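Side-chain contacts in farnesyltransferase, putative (Trypanosoma cruzi, PDB 3WCA), which probably catalyses the magnesium-dependent, NAD(P)H-driven condensation of two farnesyl diphosphate molecules to squalene, a step on the way to lanosterol: residues E51-A56 against V177-E182; R224-K229 against V247-A252; A252-A257 against S292-N297; A269-P274 against A278-P283. The protein carries 1 engineered substitution. One frame throughout, in Å; residues are numbered along the deposited sequence.

Interaction 1. Residues E51-A56 against V177-E182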
loop_
_atom_site.group_PDB
_atom_site.type_symbol
_atom_site.label_atom_id
_atom_site.label_comp_id
_atom_site.label_asym_id
_atom_site.label_seq_id
_atom_site.Cartn_x
_atom_site.Cartn_y
_atom_site.Cartn_z
ATOM N N GLU A 51 8.881 5.212 -19.966
ATOM C CA GLU A 51 7.750 4.730 -20.745
ATOM C C GLU A 51 7.482 3.215 -20.777
ATOM O O GLU A 51 6.368 2.784 -20.479
ATOM C CB GLU A 51 7.870 5.291 -22.167
ATOM C CG GLU A 51 6.824 4.809 -23.164
ATOM C CD GLU A 51 6.583 5.820 -24.274
ATOM O OE1 GLU A 51 5.789 6.761 -24.054
ATOM O OE2 GLU A 51 7.196 5.687 -25.353
ATOM N N GLU A 52 8.473 2.401 -21.118
ATOM C CA GLU A 52 8.241 0.954 -21.193
ATOM C C GLU A 52 7.830 0.301 -19.872
ATOM O O GLU A 52 6.888 -0.496 -19.814
ATOM C CB GLU A 52 9.475 0.238 -21.739
ATOM C CG GLU A 52 9.249 -1.255 -21.911
ATOM C CD GLU A 52 10.410 -1.958 -22.586
ATOM O OE1 GLU A 52 10.706 -1.622 -23.757
ATOM O OE2 GLU A 52 11.022 -2.847 -21.943
ATOM N N MET A 53 8.563 0.625 -18.819
ATOM C CA MET A 53 8.293 0.098 -17.490
ATOM C C MET A 53 6.974 0.688 -17.016
ATOM O O MET A 53 6.158 0.012 -16.394
ATOM C CB MET A 53 9.418 0.526 -16.538
ATOM C CG MET A 53 9.214 0.168 -15.076
ATOM S SD MET A 53 9.542 -1.560 -14.753
ATOM C CE MET A 53 11.257 -1.466 -14.227
ATOM N N ARG A 54 6.770 1.958 -17.343
ATOM C CA ARG A 54 5.588 2.685 -16.931
ATOM C C ARG A 54 4.297 2.090 -17.457
ATOM O O ARG A 54 3.292 2.043 -16.739
ATOM C CB ARG A 54 5.711 4.148 -17.357
ATOM C CG ARG A 54 4.839 5.081 -16.559
ATOM C CD ARG A 54 5.358 6.497 -16.644
ATOM N NE ARG A 54 5.008 7.128 -17.903
ATOM C CZ ARG A 54 5.759 8.034 -18.522
ATOM N NH1 ARG A 54 6.915 8.419 -18.005
ATOM N NH2 ARG A 54 5.345 8.553 -19.667
ATOM N N ASP A 55 4.317 1.649 -18.713
ATOM C CA ASP A 55 3.131 1.050 -19.314
ATOM C C ASP A 55 2.806 -0.240 -18.583
ATOM O O ASP A 55 1.657 -0.492 -18.247
ATOM C CB ASP A 55 3.352 0.734 -20.801
ATOM C CG ASP A 55 3.530 1.982 -21.650
ATOM O OD1 ASP A 55 2.858 2.998 -21.373
ATOM O OD2 ASP A 55 4.335 1.936 -22.607
ATOM N N ALA A 56 3.828 -1.055 -18.344
ATOM C CA ALA A 56 3.639 -2.327 -17.662
ATOM C C ALA A 56 3.097 -2.113 -16.243
ATOM O O ALA A 56 2.157 -2.790 -15.816
ATOM C CB ALA A 56 4.952 -3.081 -17.614
ATOM N N VAL A 177 13.238 -6.469 -12.495
ATOM C CA VAL A 177 14.235 -7.425 -12.963
ATOM C C VAL A 177 13.992 -7.776 -14.429
ATOM O O VAL A 177 14.891 -7.701 -15.263
ATOM C CB VAL A 177 14.195 -8.714 -12.125
ATOM C CG1 VAL A 177 15.147 -9.757 -12.711
ATOM C CG2 VAL A 177 14.587 -8.399 -10.698
ATOM N N SER A 178 12.758 -8.148 -14.732
ATOM C CA SER A 178 12.381 -8.515 -16.082
ATOM C C SER A 178 12.727 -7.427 -17.098
ATOM O O SER A 178 13.019 -7.722 -18.258
ATOM C CB SER A 178 10.883 -8.809 -16.125
ATOM O OG SER A 178 10.478 -9.176 -17.428
ATOM N N SER A 179 12.695 -6.173 -16.659
ATOM C CA SER A 179 12.981 -5.042 -17.531
ATOM C C SER A 179 14.467 -4.879 -17.811
ATOM O O SER A 179 14.853 -4.271 -18.812
ATOM C CB SER A 179 12.484 -3.748 -16.891
ATOM O OG SER A 179 13.375 -3.330 -15.863
ATOM N N GLY A 180 15.295 -5.396 -16.911
ATOM C CA GLY A 180 16.729 -5.264 -17.068
ATOM C C GLY A 180 17.273 -4.085 -16.274
ATOM O O GLY A 180 18.472 -4.034 -15.967
ATOM N N LEU A 181 16.391 -3.140 -15.927
ATOM C CA LEU A 181 16.776 -1.947 -15.172
ATOM C C LEU A 181 17.464 -2.266 -13.849
ATOM O O LEU A 181 18.358 -1.536 -13.430
ATOM C CB LEU A 181 15.556 -1.049 -14.919
ATOM C CG LEU A 181 14.960 -0.338 -16.141
ATOM C CD1 LEU A 181 13.792 0.541 -15.717
ATOM C CD2 LEU A 181 16.038 0.504 -16.818
ATOM N N GLU A 182 17.046 -3.336 -13.180
ATOM C CA GLU A 182 17.681 -3.721 -11.917
ATOM C C GLU A 182 18.312 -5.100 -12.104
ATOM O O GLU A 182 17.951 -5.838 -13.020
ATOM C CB GLU A 182 16.665 -3.784 -10.767
ATOM C CG GLU A 182 16.021 -2.454 -10.361
ATOM C CD GLU A 182 17.003 -1.422 -9.849
ATOM O OE1 GLU A 182 17.999 -1.793 -9.202
ATOM O OE2 GLU A 182 16.767 -0.219 -10.077
#

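Interaction 2. Residues R224-K229 against V247-A252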
loop_
_atom_site.group_PDB
_atom_site.type_symbol
_atom_site.label_atom_id
_atom_site.label_comp_id
_atom_site.label_asym_id
_atom_site.label_seq_id
_atom_site.Cartn_x
_atom_site.Cartn_y
_atom_site.Cartn_z
ATOM N N ARG A 224 -7.729 -7.592 16.018
ATOM C CA ARG A 224 -8.256 -7.747 17.369
ATOM C C ARG A 224 -7.105 -8.029 18.337
ATOM O O ARG A 224 -7.047 -7.472 19.428
ATOM C CB ARG A 224 -9.263 -8.902 17.407
ATOM C CG ARG A 224 -9.763 -9.266 18.801
ATOM C CD ARG A 224 -10.658 -10.497 18.756
ATOM N NE ARG A 224 -11.916 -10.212 18.079
ATOM C CZ ARG A 224 -12.940 -9.583 18.641
ATOM N NH1 ARG A 224 -12.856 -9.180 19.902
ATOM N NH2 ARG A 224 -14.039 -9.341 17.937
ATOM N N GLU A 225 -6.179 -8.888 17.926
ATOM C CA GLU A 225 -5.053 -9.223 18.778
ATOM C C GLU A 225 -4.401 -7.970 19.349
ATOM O O GLU A 225 -3.869 -7.996 20.455
ATOM C CB GLU A 225 -4.006 -10.039 18.012
ATOM C CG GLU A 225 -2.957 -10.657 18.929
ATOM C CD GLU A 225 -1.849 -11.386 18.186
ATOM O OE1 GLU A 225 -2.130 -11.986 17.129
ATOM O OE2 GLU A 225 -0.697 -11.374 18.671
ATOM N N ILE A 226 -4.444 -6.868 18.608
ATOM C CA ILE A 226 -3.840 -5.637 19.096
ATOM C C ILE A 226 -4.832 -4.729 19.826
ATOM O O ILE A 226 -4.536 -4.238 20.922
ATOM C CB ILE A 226 -3.146 -4.843 17.938
ATOM C CG1 ILE A 226 -1.912 -5.611 17.465
ATOM C CG2 ILE A 226 -2.751 -3.440 18.406
ATOM C CD1 ILE A 226 -1.099 -4.905 16.383
ATOM N N TRP A 227 -6.011 -4.507 19.258
ATOM C CA TRP A 227 -6.944 -3.620 19.931
ATOM C C TRP A 227 -7.674 -4.159 21.167
ATOM O O TRP A 227 -8.124 -3.370 22.004
ATOM C CB TRP A 227 -7.969 -3.030 18.946
ATOM C CG TRP A 227 -8.848 -3.987 18.178
ATOM C CD1 TRP A 227 -8.730 -4.322 16.858
ATOM C CD2 TRP A 227 -10.056 -4.609 18.639
ATOM N NE1 TRP A 227 -9.789 -5.100 16.467
ATOM C CE2 TRP A 227 -10.618 -5.294 17.541
ATOM C CE3 TRP A 227 -10.717 -4.652 19.874
ATOM C CZ2 TRP A 227 -11.820 -6.013 17.638
ATOM C CZ3 TRP A 227 -11.913 -5.367 19.971
ATOM C CH2 TRP A 227 -12.448 -6.039 18.857
ATOM N N GLU A 228 -7.779 -5.479 21.309
ATOM C CA GLU A 228 -8.492 -6.028 22.466
ATOM C C GLU A 228 -7.775 -5.788 23.796
ATOM O O GLU A 228 -8.304 -6.097 24.867
ATOM C CB GLU A 228 -8.773 -7.522 22.266
ATOM C CG GLU A 228 -7.595 -8.461 22.468
ATOM C CD GLU A 228 -7.992 -9.908 22.218
ATOM O OE1 GLU A 228 -9.158 -10.262 22.505
ATOM O OE2 GLU A 228 -7.148 -10.696 21.745
ATOM N N LYS A 229 -6.582 -5.210 23.715
ATOM C CA LYS A 229 -5.777 -4.898 24.888
ATOM C C LYS A 229 -6.139 -3.514 25.423
ATOM O O LYS A 229 -5.680 -3.115 26.501
ATOM C CB LYS A 229 -4.288 -4.893 24.531
ATOM C CG LYS A 229 -3.736 -6.182 23.942
ATOM C CD LYS A 229 -2.220 -6.053 23.769
ATOM C CE LYS A 229 -1.565 -7.367 23.344
ATOM N NZ LYS A 229 -2.006 -7.810 21.991
ATOM N N VAL A 247 -5.690 6.340 21.710
ATOM C CA VAL A 247 -4.332 6.781 21.426
ATOM C C VAL A 247 -3.282 5.722 21.741
ATOM O O VAL A 247 -2.335 5.562 20.976
ATOM C CB VAL A 247 -4.023 8.100 22.172
ATOM C CG1 VAL A 247 -2.528 8.385 22.186
ATOM C CG2 VAL A 247 -4.739 9.233 21.475
ATOM N N GLU A 248 -3.444 4.992 22.846
ATOM C CA GLU A 248 -2.484 3.949 23.203
ATOM C C GLU A 248 -2.522 2.820 22.177
ATOM O O GLU A 248 -1.501 2.206 21.871
ATOM C CB GLU A 248 -2.786 3.378 24.599
ATOM C CG GLU A 248 -2.480 4.344 25.749
ATOM C CD GLU A 248 -2.718 3.741 27.137
ATOM O OE1 GLU A 248 -2.436 4.451 28.129
ATOM O OE2 GLU A 248 -3.181 2.581 27.242
ATOM N N CYS A 249 -3.709 2.535 21.662
ATOM C CA CYS A 249 -3.850 1.482 20.669
ATOM C C CYS A 249 -3.284 2.007 19.337
ATOM O O CYS A 249 -2.590 1.288 18.626
ATOM C CB CYS A 249 -5.317 1.097 20.519
ATOM S SG CYS A 249 -5.588 -0.155 19.263
ATOM N N LEU A 250 -3.588 3.263 19.013
ATOM C CA LEU A 250 -3.066 3.898 17.806
ATOM C C LEU A 250 -1.546 3.802 17.859
ATOM O O LEU A 250 -0.899 3.456 16.863
ATOM C CB LEU A 250 -3.471 5.371 17.748
ATOM C CG LEU A 250 -2.629 6.308 16.857
ATOM C CD1 LEU A 250 -2.658 5.810 15.418
ATOM C CD2 LEU A 250 -3.176 7.746 16.929
ATOM N N ASN A 251 -0.972 4.083 19.027
ATOM C CA ASN A 251 0.481 4.020 19.162
ATOM C C ASN A 251 1.033 2.611 19.004
ATOM O O ASN A 251 2.145 2.429 18.515
ATOM C CB ASN A 251 0.931 4.623 20.498
ATOM C CG ASN A 251 0.761 6.121 20.527
ATOM O OD1 ASN A 251 0.600 6.749 19.475
ATOM N ND2 ASN A 251 0.793 6.710 21.723
ATOM N N ALA A 252 0.253 1.617 19.409
ATOM C CA ALA A 252 0.681 0.224 19.282
ATOM C C ALA A 252 0.634 -0.162 17.810
ATOM O O ALA A 252 1.398 -1.010 17.356
ATOM C CB ALA A 252 -0.235 -0.700 20.092
#

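Interaction 3. Residues A252-A257 against S292-N297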
loop_
_atom_site.group_PDB
_atom_site.type_symbol
_atom_site.label_atom_id
_atom_site.label_comp_id
_atom_site.label_asym_id
_atom_site.label_seq_id
_atom_site.Cartn_x
_atom_site.Cartn_y
_atom_site.Cartn_z
ATOM N N ALA A 252 0.253 1.617 19.409
ATOM C CA ALA A 252 0.681 0.224 19.282
ATOM C C ALA A 252 0.634 -0.162 17.810
ATOM O O ALA A 252 1.398 -1.010 17.356
ATOM C CB ALA A 252 -0.235 -0.700 20.092
ATOM N N MET A 253 -0.267 0.457 17.060
ATOM C CA MET A 253 -0.352 0.145 15.642
ATOM C C MET A 253 0.894 0.700 14.959
ATOM O O MET A 253 1.527 0.020 14.147
ATOM C CB MET A 253 -1.610 0.754 15.040
ATOM C CG MET A 253 -2.895 0.087 15.517
ATOM S SD MET A 253 -3.160 -1.601 14.887
ATOM C CE MET A 253 -3.331 -1.281 13.130
ATOM N N VAL A 254 1.250 1.931 15.315
ATOM C CA VAL A 254 2.427 2.585 14.762
ATOM C C VAL A 254 3.656 1.709 15.033
ATOM O O VAL A 254 4.439 1.420 14.120
ATOM C CB VAL A 254 2.610 3.978 15.384
ATOM C CG1 VAL A 254 3.943 4.580 14.967
ATOM C CG2 VAL A 254 1.479 4.885 14.931
ATOM N N ALA A 255 3.813 1.278 16.286
ATOM C CA ALA A 255 4.938 0.422 16.665
ATOM C C ALA A 255 4.982 -0.798 15.760
ATOM O O ALA A 255 6.044 -1.250 15.347
ATOM C CB ALA A 255 4.802 -0.022 18.124
ATOM N N ASP A 256 3.815 -1.334 15.446
ATOM C CA ASP A 256 3.771 -2.503 14.589
ATOM C C ASP A 256 4.270 -2.181 13.170
ATOM O O ASP A 256 4.978 -2.979 12.553
ATOM C CB ASP A 256 2.358 -3.048 14.529
ATOM C CG ASP A 256 2.237 -4.215 13.581
ATOM O OD1 ASP A 256 2.732 -5.303 13.932
ATOM O OD2 ASP A 256 1.658 -4.038 12.484
ATOM N N ALA A 257 3.927 -1.004 12.659
ATOM C CA ALA A 257 4.360 -0.627 11.309
ATOM C C ALA A 257 5.851 -0.324 11.239
ATOM O O ALA A 257 6.490 -0.571 10.227
ATOM C CB ALA A 257 3.565 0.583 10.816
ATOM N N SER A 292 4.661 9.629 11.031
ATOM C CA SER A 292 5.181 10.518 12.071
ATOM C C SER A 292 4.092 11.484 12.526
ATOM O O SER A 292 4.089 11.935 13.666
ATOM C CB SER A 292 6.382 11.310 11.555
ATOM O OG SER A 292 5.987 12.310 10.643
ATOM N N LEU A 293 3.162 11.790 11.629
ATOM C CA LEU A 293 2.065 12.699 11.932
ATOM C C LEU A 293 0.917 12.027 12.685
ATOM O O LEU A 293 0.300 12.649 13.546
ATOM C CB LEU A 293 1.514 13.309 10.644
ATOM C CG LEU A 293 1.903 14.751 10.319
ATOM C CD1 LEU A 293 3.414 14.897 10.234
ATOM C CD2 LEU A 293 1.249 15.149 9.003
ATOM N N VAL A 294 0.616 10.769 12.368
ATOM C CA VAL A 294 -0.483 10.100 13.045
ATOM C C VAL A 294 -0.099 9.581 14.414
ATOM O O VAL A 294 -0.961 9.368 15.258
ATOM C CB VAL A 294 -1.059 8.901 12.242
ATOM C CG1 VAL A 294 -1.544 9.364 10.883
ATOM C CG2 VAL A 294 -0.018 7.800 12.128
ATOM N N PHE A 295 1.188 9.366 14.630
ATOM C CA PHE A 295 1.642 8.849 15.903
ATOM C C PHE A 295 1.246 9.745 17.079
ATOM O O PHE A 295 1.463 10.946 17.045
ATOM C CB PHE A 295 3.160 8.677 15.890
ATOM C CG PHE A 295 3.724 8.202 17.200
ATOM C CD1 PHE A 295 3.325 6.986 17.745
ATOM C CD2 PHE A 295 4.655 8.974 17.892
ATOM C CE1 PHE A 295 3.848 6.541 18.969
ATOM C CE2 PHE A 295 5.185 8.546 19.111
ATOM C CZ PHE A 295 4.780 7.323 19.654
ATOM N N ASN A 296 0.669 9.137 18.113
ATOM C CA ASN A 296 0.277 9.852 19.319
ATOM C C ASN A 296 -0.611 11.050 18.993
ATOM O O ASN A 296 -0.610 12.034 19.720
ATOM C CB ASN A 296 1.543 10.309 20.061
ATOM C CG ASN A 296 1.336 10.445 21.568
ATOM O OD1 ASN A 296 0.530 9.745 22.159
ATOM N ND2 ASN A 296 2.087 11.340 22.191
ATOM N N ASN A 297 -1.377 10.951 17.908
ATOM C CA ASN A 297 -2.254 12.042 17.474
ATOM C C ASN A 297 -3.710 11.639 17.599
ATOM O O ASN A 297 -4.201 10.844 16.804
ATOM C CB ASN A 297 -1.957 12.407 16.011
ATOM C CG ASN A 297 -2.730 13.633 15.538
ATOM O OD1 ASN A 297 -3.627 14.126 16.227
ATOM N ND2 ASN A 297 -2.383 14.129 14.348
#

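Interaction 4. Residues A269-P274 against A278-P283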
loop_
_atom_site.group_PDB
_atom_site.type_symbol
_atom_site.label_atom_id
_atom_site.label_comp_id
_atom_site.label_asym_id
_atom_site.label_seq_id
_atom_site.Cartn_x
_atom_site.Cartn_y
_atom_site.Cartn_z
ATOM N N ALA A 269 18.034 0.774 -0.716
ATOM C CA ALA A 269 19.473 0.853 -0.907
ATOM C C ALA A 269 20.009 -0.192 -1.879
ATOM O O ALA A 269 21.162 -0.120 -2.290
ATOM C CB ALA A 269 20.185 0.736 0.434
ATOM N N SER A 270 19.183 -1.153 -2.267
ATOM C CA SER A 270 19.642 -2.179 -3.198
ATOM C C SER A 270 19.320 -1.805 -4.634
ATOM O O SER A 270 19.742 -2.493 -5.560
ATOM C CB SER A 270 19.005 -3.538 -2.879
ATOM O OG SER A 270 17.640 -3.581 -3.271
ATOM N N LEU A 271 18.568 -0.720 -4.818
ATOM C CA LEU A 271 18.183 -0.255 -6.153
ATOM C C LEU A 271 19.314 0.536 -6.825
ATOM O O LEU A 271 19.977 1.345 -6.179
ATOM C CB LEU A 271 16.926 0.612 -6.065
ATOM C CG LEU A 271 15.644 -0.027 -5.516
ATOM C CD1 LEU A 271 14.531 1.006 -5.593
ATOM C CD2 LEU A 271 15.259 -1.292 -6.321
ATOM N N ARG A 272 19.522 0.316 -8.125
ATOM C CA ARG A 272 20.595 1.009 -8.839
ATOM C C ARG A 272 20.092 1.993 -9.888
ATOM O O ARG A 272 20.771 2.963 -10.206
ATOM C CB ARG A 272 21.526 -0.005 -9.517
ATOM C CG ARG A 272 20.926 -0.635 -10.766
ATOM C CD ARG A 272 21.830 -1.712 -11.372
ATOM N NE ARG A 272 21.196 -2.331 -12.533
ATOM C CZ ARG A 272 21.635 -3.427 -13.144
ATOM N NH1 ARG A 272 22.726 -4.043 -12.710
ATOM N NH2 ARG A 272 20.974 -3.910 -14.191
ATOM N N ASP A 273 18.903 1.743 -10.424
ATOM C CA ASP A 273 18.349 2.613 -11.448
ATOM C C ASP A 273 17.610 3.800 -10.839
ATOM O O ASP A 273 16.759 3.628 -9.968
ATOM C CB ASP A 273 17.413 1.825 -12.361
ATOM C CG ASP A 273 16.894 2.664 -13.511
ATOM O OD1 ASP A 273 15.847 3.338 -13.352
ATOM O OD2 ASP A 273 17.551 2.666 -14.576
ATOM N N PRO A 274 17.932 5.021 -11.289
ATOM C CA PRO A 274 17.302 6.245 -10.781
ATOM C C PRO A 274 15.795 6.378 -10.962
ATOM O O PRO A 274 15.132 6.944 -10.106
ATOM C CB PRO A 274 18.094 7.367 -11.469
ATOM C CG PRO A 274 18.691 6.703 -12.695
ATOM C CD PRO A 274 19.065 5.336 -12.180
ATOM N N ALA A 278 13.390 6.423 -7.660
ATOM C CA ALA A 278 12.462 7.493 -7.291
ATOM C C ALA A 278 11.024 6.980 -7.173
ATOM O O ALA A 278 10.303 7.346 -6.243
ATOM C CB ALA A 278 12.542 8.647 -8.302
ATOM N N PHE A 279 10.611 6.135 -8.117
ATOM C CA PHE A 279 9.265 5.565 -8.111
ATOM C C PHE A 279 9.025 4.740 -6.838
ATOM O O PHE A 279 7.928 4.758 -6.281
ATOM C CB PHE A 279 9.062 4.666 -9.341
ATOM C CG PHE A 279 7.845 3.794 -9.254
ATOM C CD1 PHE A 279 6.575 4.303 -9.529
ATOM C CD2 PHE A 279 7.960 2.466 -8.842
ATOM C CE1 PHE A 279 5.433 3.500 -9.391
ATOM C CE2 PHE A 279 6.833 1.658 -8.700
ATOM C CZ PHE A 279 5.568 2.172 -8.973
ATOM N N SER A 280 10.061 4.030 -6.392
ATOM C CA SER A 280 9.996 3.178 -5.198
ATOM C C SER A 280 10.135 3.914 -3.862
ATOM O O SER A 280 9.489 3.561 -2.869
ATOM C CB SER A 280 11.085 2.098 -5.276
ATOM O OG SER A 280 10.883 1.233 -6.393
ATOM N N ALA A 281 10.963 4.952 -3.857
ATOM C CA ALA A 281 11.249 5.729 -2.657
ATOM C C ALA A 281 10.186 6.715 -2.209
ATOM O O ALA A 281 9.882 6.802 -1.023
ATOM C CB ALA A 281 12.561 6.472 -2.839
ATOM N N ILE A 282 9.636 7.464 -3.154
ATOM C CA ILE A 282 8.653 8.484 -2.836
ATOM C C ILE A 282 7.490 8.024 -1.970
ATOM O O ILE A 282 7.181 8.662 -0.975
ATOM C CB ILE A 282 8.155 9.157 -4.131
ATOM C CG1 ILE A 282 9.297 10.019 -4.696
ATOM C CG2 ILE A 282 6.886 9.977 -3.875
ATOM C CD1 ILE A 282 9.031 10.588 -6.091
ATOM N N PRO A 283 6.833 6.915 -2.331
ATOM C CA PRO A 283 5.717 6.466 -1.498
ATOM C C PRO A 283 6.188 6.080 -0.089
ATOM O O PRO A 283 5.478 6.310 0.893
ATOM C CB PRO A 283 5.166 5.274 -2.282
ATOM C CG PRO A 283 5.507 5.644 -3.737
ATOM C CD PRO A 283 6.933 6.098 -3.553
#

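Interaction 1. Residues E51-A56 against V177-E182
Met53 of helix 51-72 reaches across to the C-terminal end of helix 154-179, a contact between a helix and the end of another in the all-helical squalene/phytoene synthase fold. A single methyl group does the touching: Met53 CE lies 3.3 Å from Ser179 OG and 3.6 Å from Leu181 CD1, so it meets the hydroxyl and one leucine methyl at the same time, the Met53 and Leu181 side chains running at a slant to one another. The Met53 side chain leaves its helix with CG anti to the backbone N (chi1 174°) and then bends at both following torsions, which turns the terminal methyl into the corner between serine and leucine. Behind this first shell, Val276 of helix 274-294 touches both Met53 and Leu181, while Tyr128 of helix 126-147 packs on Ser179. The sulfur-bearing chain is buried although Leu181 is only partly so, and the side chain of Met53 stays about 10 Å from the bound farnesyl thiodiphosphate. The two partners of the methyl are tied to each other where the helix ends: Gly180, with positive phi, is the first residue to leave helical geometry, and Ser179 OG accepts from Leu181 N at 3.0 Å, an ST turn. Ser179 OG is also hydrogen-bonded to Tyr176 O, one turn earlier.

Interaction 2. Residues R224-K229 against V247-A252
Cys249 points its sulfur at the start of the Trp227 side chain, not at the indole: SG lies 3.7 Å from Trp227 CB and 3.8 Å from Trp227 CA. The thiol group gets there because SG stands anti to the backbone N (chi1 178°), reaching out from helix 243-258 toward the short helix 224-227. The indole itself leads away from this contact. Trp227 CG sits between its own backbone N and carbonyl carbon (chi1 59°), and the ring is thereby swung back along its own helix toward Arg224. There Arg224 CA stands 3.2 Å above the plane of one ring face, displaced toward the rim. Ile226 makes the second point of contact with its branch methyl: CG2 is 4.1 Å from Ala252 CB and, more loosely, 4.4 Å from Cys249 SG. The arrangement is a small apolar helix-helix contact within the helical squalene/phytoene synthase fold, in which Ile226 bridges Cys249 and Ala252, three residues apart on helix 243-258, while Trp227 meets Cys249 alone. The backbones come close at Trp227 and Cys249, whose CA atoms are 6.0 Å apart. Leu234 from the following loop packs on Trp227, and Trp227 NE1 makes a weak hydrogen bond to Trp222 O. At the start of helix 224-227, Arg224 NE forms a salt bridge with Glu152 OE1, and Glu225 OE1 accepts from Lys154 N.

Interaction 3. Residues A252-A257 against S292-N297
Val254 drives its isopropyl group against one ring carbon of Phe295, and this is the tight part of the contact. CG1 of Val254 lies 3.7 Å from Phe295 CD1, and Val254 CB and CG2 are only slightly farther from the same CD1, so the whole branch point closes on a single corner of the ring. The two side chains cross at about a right angle, and the methyl meets the ring obliquely. With CG anti to its backbone N (chi1 177°), the phenyl group is carried beside helix 243-258, while Asn296 CB sits over the centre of one ring face. Ile350 and Leu336, from helices 347-362 and 322-338, also pack on Phe295. The looser part lies one residue earlier, where Val254 CG2 and Val294 CG2 are 4.3 Å apart. Beyond the touching residues, the partly exposed side is polar: Asn297 ND2 donates to Leu293 O at 3.2 Å, tilted 31° from the carbonyl plane, and Asn297 OD1 accepts from Asp299 N. Asn296 OD1 accepts from Asn251 ND2, linking the turn to helix 243-258. Phe295 leaves helical geometry just after helix 274-294, and residues 294-297 form a type II beta turn, closed by Asn297 N to Val294 O. The arrangement is thus a helix end turned over by a beta turn and packed through its aromatic residue on a neighbouring helix.

Interaction 4. Residues A269-P274 against A278-P283
Leu271 holds its CG beside the backbone N and anti to the carbonyl carbon (chi1 -61°), then extends through chi2 (-177°), which brings CD1 to the side chain of Ser280. In the same way Ser280 OG stands anti to its own carbonyl carbon, and Leu271 CD1 meets both side-chain atoms of the serine: Ser280 CB at 3.6 Å and Ser280 OG at 3.7 Å. The polar needs of that hydroxyl are met elsewhere, by a hydrogen bond to Val276 O and a weak one to Tyr176 OH. The second meeting point belongs to the backbone: Ala278 N donates to Pro274 O at 3.0 Å, the first-turn bond of helix 274-294. Ala278 CB also packs against Pro274 O at 3.6 Å. Asp273 is the N-cap of this helix; its OD1 accepts from Val276 N and, weakly, from Ser275 N, while Pro274 opens the helix. The side chain of Ser280 comes within about 4 Å of the bound S-farnesyl thiodiphosphate. The contact as a whole folds the loop that follows helix 261-269 back on the start of helix 274-294. On that helix Phe279 packs on helices 154-179 and 40-45, and Ala281 touches helix 322-338.

How the interactions relate
From the N terminus, interaction 1 is the first to close, bringing helix 51-72 against the end of helix 154-179 across 120 intervening residues. Interaction 2 then closes a short loop between helix 224-227 and helix 243-258. Interaction 3 follows in series, sharing Ala252 and helix 243-258, and spans 34 residues to the end of helix 274-294; interaction 4 lies within that span, at the start of the same helix. None cross. Interactions 1 and 4 touch: Glu182 carboxylate oxygens probably accept from Arg272 N and Asp273 N. Interactions 2 and 3 also adjoin, whereas interactions 1 and 2 lie on opposite sides of the chain's centre.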